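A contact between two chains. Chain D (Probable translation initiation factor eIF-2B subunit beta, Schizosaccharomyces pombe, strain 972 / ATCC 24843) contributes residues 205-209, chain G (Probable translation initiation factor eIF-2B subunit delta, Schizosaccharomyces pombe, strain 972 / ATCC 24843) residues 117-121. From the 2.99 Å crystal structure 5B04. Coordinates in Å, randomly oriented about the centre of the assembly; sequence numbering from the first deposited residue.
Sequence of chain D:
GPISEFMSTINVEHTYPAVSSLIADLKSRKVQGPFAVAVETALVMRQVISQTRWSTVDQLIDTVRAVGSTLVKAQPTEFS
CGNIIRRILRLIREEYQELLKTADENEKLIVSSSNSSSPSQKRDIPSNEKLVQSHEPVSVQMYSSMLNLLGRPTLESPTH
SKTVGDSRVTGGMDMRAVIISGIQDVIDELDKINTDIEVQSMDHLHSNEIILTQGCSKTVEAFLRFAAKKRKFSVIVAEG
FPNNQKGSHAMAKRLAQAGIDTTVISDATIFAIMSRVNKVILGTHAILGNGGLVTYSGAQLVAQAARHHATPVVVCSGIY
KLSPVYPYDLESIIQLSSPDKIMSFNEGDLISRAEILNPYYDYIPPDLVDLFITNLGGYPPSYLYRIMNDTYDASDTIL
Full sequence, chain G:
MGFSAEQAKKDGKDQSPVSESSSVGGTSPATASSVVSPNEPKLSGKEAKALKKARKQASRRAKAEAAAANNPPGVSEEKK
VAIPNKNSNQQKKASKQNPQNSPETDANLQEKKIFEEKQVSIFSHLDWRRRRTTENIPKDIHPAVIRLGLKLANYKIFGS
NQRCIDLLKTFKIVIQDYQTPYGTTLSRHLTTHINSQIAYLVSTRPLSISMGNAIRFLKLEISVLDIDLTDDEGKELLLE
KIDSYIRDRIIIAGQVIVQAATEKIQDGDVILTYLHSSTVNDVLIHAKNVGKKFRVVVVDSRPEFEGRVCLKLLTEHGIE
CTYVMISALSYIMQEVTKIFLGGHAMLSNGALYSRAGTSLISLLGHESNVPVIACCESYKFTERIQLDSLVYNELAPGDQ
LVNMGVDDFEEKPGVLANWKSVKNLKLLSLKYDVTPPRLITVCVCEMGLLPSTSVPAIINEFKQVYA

Chain D 205-209: LHSNE
Chain G (117-121) EKQVS

Small contacts between loops often rest on one long side chain laid over the corner of a turn, and two short stretches of the beta and delta subunits of eIF-2B illustrate the principle, burying 225 Å² between them, both sides summed. Neither stretch forms a regular helix or strand. On chain D, His206(D) to Glu209(D) make a type II beta turn, with Ser207(D) at phi/psi -63/147 and Asn208(D) at 65/8. The turn is closed by a weak hydrogen bond from Glu209(D) N to His206(D) O, 3.4 Å, and a second weak one, 3.5 Å, runs from His206(D) N to Glu209(D) OE1. The chain G segment is extended at Lys118(G) (-112/100) and Gln119(G) (-120/-163) before bending at Val120(G) (-67/-22). In register, Ser207(D) CA lies 6.2 Å from Lys118(G) CA, and Asn208(D) CA lies 6.7 Å from Val120(G) CA.

Lys118(G) covers the most surface. Its CA-to-CB bond points toward chain D, and its chi angles, m, t, p and p, curl the end of the chain so that two neighbours are reached at once. Lys118(G) CE packs 3.2 Å from Ser207(D) OG, a hydroxyl hydrogen-bonded elsewhere in the structure, while Lys118(G) NZ stands 3.6 Å from His206(D) ND1, at the edge of the imidazole and near its plane. The CA-to-CB bond of His206(D), chi1 m and chi2 -93°, points sideways; that of Ser207(D), also m, points toward chain G.

The CA-to-CB bond of Asn208(D), chi1 m, likewise points toward chain G, but what the side chain meets is main chain: Asn208(D) OD1, as modelled, lies 2.8 Å from Gln119(G) O; the amide is probably turned over, and whether the pair is a hydrogen bond is left open. The CA-to-CB bonds of Gln119(G) and Val120(G), both chi1 m, point away, leaving their backbone to face the turn.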

# COMPACT_ATOMS: atom_id res chain seq x y z
N LEU D 205 9.55 -15.26 -4.40
CA LEU D 205 10.07 -14.49 -5.52
C LEU D 205 9.47 -14.97 -6.84
O LEU D 205 9.67 -16.12 -7.24
CB LEU D 205 11.60 -14.59 -5.58
CG LEU D 205 12.38 -13.83 -4.51
CD1 LEU D 205 13.87 -14.07 -4.70
CD2 LEU D 205 12.06 -12.35 -4.57
N HIS D 206 8.75 -14.09 -7.51
CA HIS D 206 8.14 -14.42 -8.79
C HIS D 206 8.54 -13.41 -9.86
O HIS D 206 9.06 -12.34 -9.55
CB HIS D 206 6.61 -14.48 -8.66
CG HIS D 206 6.14 -15.51 -7.68
ND1 HIS D 206 5.82 -16.80 -8.05
CD2 HIS D 206 5.96 -15.44 -6.34
CE1 HIS D 206 5.44 -17.48 -6.98
NE2 HIS D 206 5.52 -16.68 -5.93
N SER D 207 8.29 -13.77 -11.12
CA SER D 207 8.71 -12.94 -12.24
C SER D 207 8.01 -11.58 -12.25
O SER D 207 6.86 -11.45 -11.82
CB SER D 207 8.44 -13.66 -13.57
OG SER D 207 9.24 -14.83 -13.67
N ASN D 208 8.74 -10.57 -12.72
CA ASN D 208 8.23 -9.20 -12.88
C ASN D 208 7.89 -8.51 -11.56
O ASN D 208 7.32 -7.42 -11.55
CB ASN D 208 7.01 -9.19 -13.80
CG ASN D 208 7.28 -9.87 -15.12
OD1 ASN D 208 6.71 -10.92 -15.42
ND2 ASN D 208 8.16 -9.28 -15.93
N GLU D 209 8.23 -9.14 -10.44
CA GLU D 209 8.07 -8.52 -9.13
C GLU D 209 9.22 -7.55 -8.87
O GLU D 209 10.31 -7.71 -9.42
CB GLU D 209 8.01 -9.56 -8.02
CG GLU D 209 6.70 -10.34 -7.95
CD GLU D 209 6.64 -11.25 -6.73
OE1 GLU D 209 7.58 -11.22 -5.92
OE2 GLU D 209 5.64 -11.98 -6.59
N GLU G 117 5.11 -20.53 -18.05
CA GLU G 117 4.77 -19.26 -18.68
C GLU G 117 4.56 -18.17 -17.62
O GLU G 117 3.45 -17.97 -17.13
CB GLU G 117 3.51 -19.39 -19.54
CG GLU G 117 2.41 -20.22 -18.92
CD GLU G 117 2.37 -21.65 -19.41
OE1 GLU G 117 3.23 -22.03 -20.24
OE2 GLU G 117 1.49 -22.40 -18.94
N LYS G 118 5.64 -17.48 -17.27
CA LYS G 118 5.56 -16.37 -16.33
C LYS G 118 5.84 -15.05 -17.03
O LYS G 118 6.99 -14.68 -17.26
CB LYS G 118 6.52 -16.58 -15.15
CG LYS G 118 6.24 -17.85 -14.37
CD LYS G 118 7.23 -18.05 -13.25
CE LYS G 118 7.22 -16.88 -12.28
NZ LYS G 118 5.90 -16.69 -11.61
N GLN G 119 4.76 -14.33 -17.34
CA GLN G 119 4.84 -13.12 -18.15
C GLN G 119 4.32 -11.89 -17.41
O GLN G 119 4.18 -11.90 -16.18
CB GLN G 119 4.05 -13.31 -19.44
CG GLN G 119 4.47 -14.54 -20.23
CD GLN G 119 3.33 -15.14 -21.02
OE1 GLN G 119 2.16 -14.93 -20.70
NE2 GLN G 119 3.66 -15.90 -22.06
N VAL G 120 4.03 -10.84 -18.17
CA VAL G 120 3.56 -9.58 -17.60
C VAL G 120 2.17 -9.73 -16.98
O VAL G 120 1.78 -8.93 -16.13
CB VAL G 120 3.52 -8.46 -18.67
CG1 VAL G 120 4.93 -8.00 -19.00
CG2 VAL G 120 2.79 -8.95 -19.92
N SER G 121 1.43 -10.74 -17.42
CA SER G 121 0.15 -11.06 -16.80
C SER G 121 0.38 -11.56 -15.38
O SER G 121 1.15 -12.50 -15.16
CB SER G 121 -0.60 -12.12 -17.62
OG SER G 121 -1.82 -12.47 -17.00